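Long-range contact in benzyl alcohol dehydrogenase (Acinetobacter calcoaceticus, PDB 1F8F), which catalyses the NAD-dependent oxidation of aromatic alcohols such as benzyl alcohol to the aldehyde, as a zinc-containing, medium-chain type alcohol dehydrogenase: residues A[63-68]-A[137-142]. Residues are numbered along the deposited sequence; the frame is centred on the assembly and turned at random.
Sequences LGHEGS and DHFFAQ. With ZN (zinc ion), chain B.
H65 stacks face to face on F140, and its NE2 binds the zinc ion at 2.2 Å. C44 and C173 bind the same zinc through their SG atoms. The centroids of the H65 and F140 rings are 4.3 Å apart and the planes are tilted by 30°. The two side chains lie side by side and point the same way. Contact begins at the base, where H65 CB meets F140 CB at 3.6 Å. Further out, H65 CD2 lies over the F140 face, offset toward the rim near CD2 and CE2. F139 approaches the same imidazole obliquely, with its plane at 82° to it and CE2 4.0 Å from H65 ND1. The F139 ring is held between two residues: L63 CD2 sits over the centre of one face in a CH-pi contact, and F140 CD1 lies over the rim of the other. E66 CG lies over one face of the H65 ring, offset toward the rim.

Q142 fastens the backbone that follows H65. Its chain is extended beyond CG, and OE1 accepts a hydrogen bond from G67 N at 3.1 Å, nearly along the C=O axis. S144 OG is also hydrogen-bonded to this oxygen, and Q142 NE2 to L89 O. The buried amide is therefore engaged at both ends.

The NAD lies nearby, as expected of the catalytic zinc in this family, and a bound ethanol, probably from the crystallisation liquor, lies about 3 Å from the F140 side chain (nearest atoms). The loop thus supplies an aromatic wall to the imidazole. The zinc bond at NE2 and the stack on F140 would together restrict rotation of the H65 ring.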
ATOM      1  N   LEU A  63     -10.581  21.616 -31.656  1.00 31.17           N
ATOM      2  CA  LEU A  63     -10.282  20.439 -30.861  1.00 30.60           C
ATOM      3  C   LEU A  63      -8.847  19.941 -30.963  1.00 26.82           C
ATOM      4  O   LEU A  63      -7.978  20.742 -31.186  1.00 24.99           O
ATOM      5  CB  LEU A  63     -11.305  19.333 -31.161  1.00 29.25           C
ATOM      6  CG  LEU A  63     -12.746  19.862 -31.210  1.00 30.72           C
ATOM      7  CD1 LEU A  63     -13.700  18.753 -31.621  1.00 27.16           C
ATOM      8  CD2 LEU A  63     -13.157  20.455 -29.847  1.00 31.09           C
ATOM      9  N   GLY A  64      -8.546  18.637 -30.895  1.00 28.45           N
ATOM     10  CA  GLY A  64      -7.159  18.158 -30.904  1.00 25.26           C
ATOM     11  C   GLY A  64      -6.675  18.192 -29.443  1.00 28.16           C
ATOM     12  O   GLY A  64      -6.833  19.193 -28.753  1.00 26.90           O
ATOM     13  N   HIS A  65      -6.159  17.075 -28.931  1.00 27.82           N
ATOM     14  CA  HIS A  65      -5.754  17.058 -27.535  1.00 28.92           C
ATOM     15  C   HIS A  65      -4.541  16.140 -27.374  1.00 27.52           C
ATOM     16  O   HIS A  65      -4.284  15.664 -26.278  1.00 26.07           O
ATOM     17  CB  HIS A  65      -6.883  16.727 -26.584  1.00 29.57           C
ATOM     18  CG  HIS A  65      -7.440  15.346 -26.635  1.00 29.90           C
ATOM     19  ND1 HIS A  65      -8.358  14.992 -27.610  1.00 31.07           N
ATOM     20  CD2 HIS A  65      -7.261  14.270 -25.842  1.00 29.88           C
ATOM     21  CE1 HIS A  65      -8.723  13.722 -27.438  1.00 31.11           C
ATOM     22  NE2 HIS A  65      -8.060  13.251 -26.374  1.00 35.42           N
ATOM     23  N   GLU A  66      -3.941  15.826 -28.532  1.00 27.30           N
ATOM     24  CA  GLU A  66      -2.722  14.997 -28.448  1.00 28.18           C
ATOM     25  C   GLU A  66      -1.536  15.645 -29.154  1.00 26.20           C
ATOM     26  O   GLU A  66      -0.833  15.011 -29.957  1.00 24.14           O
ATOM     27  CB  GLU A  66      -2.988  13.579 -28.933  1.00 27.87           C
ATOM     28  CG  GLU A  66      -3.981  12.767 -28.078  1.00 28.51           C
ATOM     29  CD  GLU A  66      -4.150  11.344 -28.568  1.00 29.88           C
ATOM     30  OE1 GLU A  66      -3.848  10.955 -29.702  1.00 28.50           O
ATOM     31  OE2 GLU A  66      -4.588  10.475 -27.777  1.00 33.59           O
ATOM     32  N   GLY A  67      -1.150  16.884 -28.834  1.00 26.04           N
ATOM     33  CA  GLY A  67      -0.134  17.621 -29.560  1.00 21.31           C
ATOM     34  C   GLY A  67       1.289  17.446 -29.152  1.00 22.83           C
ATOM     35  O   GLY A  67       1.571  17.056 -28.020  1.00 20.27           O
ATOM     36  N   SER A  68       2.197  17.681 -30.084  1.00 21.99           N
ATOM     37  CA  SER A  68       3.622  17.698 -29.836  1.00 24.49           C
ATOM     38  C   SER A  68       4.164  18.840 -30.728  1.00 28.34           C
ATOM     39  O   SER A  68       3.532  19.138 -31.774  1.00 24.75           O
ATOM     40  CB  SER A  68       4.303  16.383 -30.031  1.00 22.97           C
ATOM     41  OG  SER A  68       4.243  15.829 -31.322  1.00 23.44           O
ATOM     42  N   ASP A 137     -12.016  27.654 -27.407  1.00 47.94           N
ATOM     43  CA  ASP A 137     -10.694  27.061 -27.372  1.00 42.35           C
ATOM     44  C   ASP A 137     -10.321  26.467 -26.017  1.00 39.45           C
ATOM     45  O   ASP A 137     -11.169  25.983 -25.264  1.00 37.79           O
ATOM     46  CB  ASP A 137      -9.698  28.143 -27.788  1.00 41.00           C
ATOM     47  CG  ASP A 137      -9.501  29.227 -26.739  1.00 39.75           C
ATOM     48  OD1 ASP A 137     -10.427  29.377 -25.930  1.00 36.45           O
ATOM     49  OD2 ASP A 137      -8.425  29.871 -26.737  1.00 38.25           O
ATOM     50  N   HIS A 138      -9.029  26.395 -25.688  1.00 36.60           N
ATOM     51  CA  HIS A 138      -8.605  25.809 -24.414  1.00 36.48           C
ATOM     52  C   HIS A 138      -9.055  24.381 -24.209  1.00 33.25           C
ATOM     53  O   HIS A 138      -9.296  24.002 -23.054  1.00 31.69           O
ATOM     54  CB  HIS A 138      -9.245  26.630 -23.243  1.00 37.99           C
ATOM     55  CG  HIS A 138      -8.432  27.839 -22.962  1.00 39.24           C
ATOM     56  ND1 HIS A 138      -8.657  29.048 -23.576  1.00 39.85           N
ATOM     57  CD2 HIS A 138      -7.371  28.041 -22.142  1.00 41.60           C
ATOM     58  CE1 HIS A 138      -7.761  29.934 -23.166  1.00 40.38           C
ATOM     59  NE2 HIS A 138      -6.986  29.365 -22.270  1.00 42.07           N
ATOM     60  N   PHE A 139      -9.188  23.593 -25.263  1.00 30.72           N
ATOM     61  CA  PHE A 139      -9.725  22.238 -25.215  1.00 28.98           C
ATOM     62  C   PHE A 139      -8.647  21.269 -24.754  1.00 28.59           C
ATOM     63  O   PHE A 139      -7.585  21.114 -25.335  1.00 26.14           O
ATOM     64  CB  PHE A 139     -10.285  21.854 -26.591  1.00 27.61           C
ATOM     65  CG  PHE A 139     -10.816  20.445 -26.639  1.00 27.92           C
ATOM     66  CD1 PHE A 139     -11.875  20.079 -25.847  1.00 24.73           C
ATOM     67  CD2 PHE A 139     -10.262  19.498 -27.507  1.00 27.21           C
ATOM     68  CE1 PHE A 139     -12.406  18.825 -25.899  1.00 25.15           C
ATOM     69  CE2 PHE A 139     -10.784  18.218 -27.536  1.00 26.75           C
ATOM     70  CZ  PHE A 139     -11.854  17.876 -26.729  1.00 26.40           C
ATOM     71  N   PHE A 140      -8.876  20.675 -23.592  1.00 29.61           N
ATOM     72  CA  PHE A 140      -7.922  19.871 -22.859  1.00 29.01           C
ATOM     73  C   PHE A 140      -6.713  20.793 -22.621  1.00 26.90           C
ATOM     74  O   PHE A 140      -5.575  20.368 -22.747  1.00 23.41           O
ATOM     75  CB  PHE A 140      -7.544  18.572 -23.553  1.00 30.55           C
ATOM     76  CG  PHE A 140      -8.503  17.407 -23.365  1.00 31.25           C
ATOM     77  CD1 PHE A 140      -9.787  17.338 -23.829  1.00 30.57           C
ATOM     78  CD2 PHE A 140      -7.957  16.328 -22.639  1.00 30.39           C
ATOM     79  CE1 PHE A 140     -10.541  16.216 -23.577  1.00 32.75           C
ATOM     80  CE2 PHE A 140      -8.705  15.194 -22.388  1.00 31.98           C
ATOM     81  CZ  PHE A 140     -10.014  15.135 -22.862  1.00 34.12           C
ATOM     82  N   ALA A 141      -6.928  22.094 -22.433  1.00 25.36           N
ATOM     83  CA  ALA A 141      -5.918  23.115 -22.264  1.00 25.75           C
ATOM     84  C   ALA A 141      -4.868  23.198 -23.361  1.00 25.49           C
ATOM     85  O   ALA A 141      -3.695  23.564 -23.118  1.00 22.38           O
ATOM     86  CB  ALA A 141      -5.225  22.945 -20.884  1.00 23.38           C
ATOM     87  N   GLN A 142      -5.275  22.917 -24.614  1.00 25.43           N
ATOM     88  CA  GLN A 142      -4.331  23.014 -25.721  1.00 26.87           C
ATOM     89  C   GLN A 142      -5.011  23.373 -27.044  1.00 25.87           C
ATOM     90  O   GLN A 142      -4.446  24.186 -27.795  1.00 24.76           O
ATOM     91  CB  GLN A 142      -3.518  21.724 -25.861  1.00 27.09           C
ATOM     92  CG  GLN A 142      -4.303  20.441 -26.170  1.00 25.48           C
ATOM     93  CD  GLN A 142      -3.270  19.334 -26.074  1.00 28.70           C
ATOM     94  OE1 GLN A 142      -2.576  18.865 -26.972  1.00 27.85           O
ATOM     95  NE2 GLN A 142      -3.177  18.861 -24.815  1.00 27.29           N
TER
HETATM   96 ZN    ZN B 372      -8.110  11.205 -25.482  1.00 42.42          ZN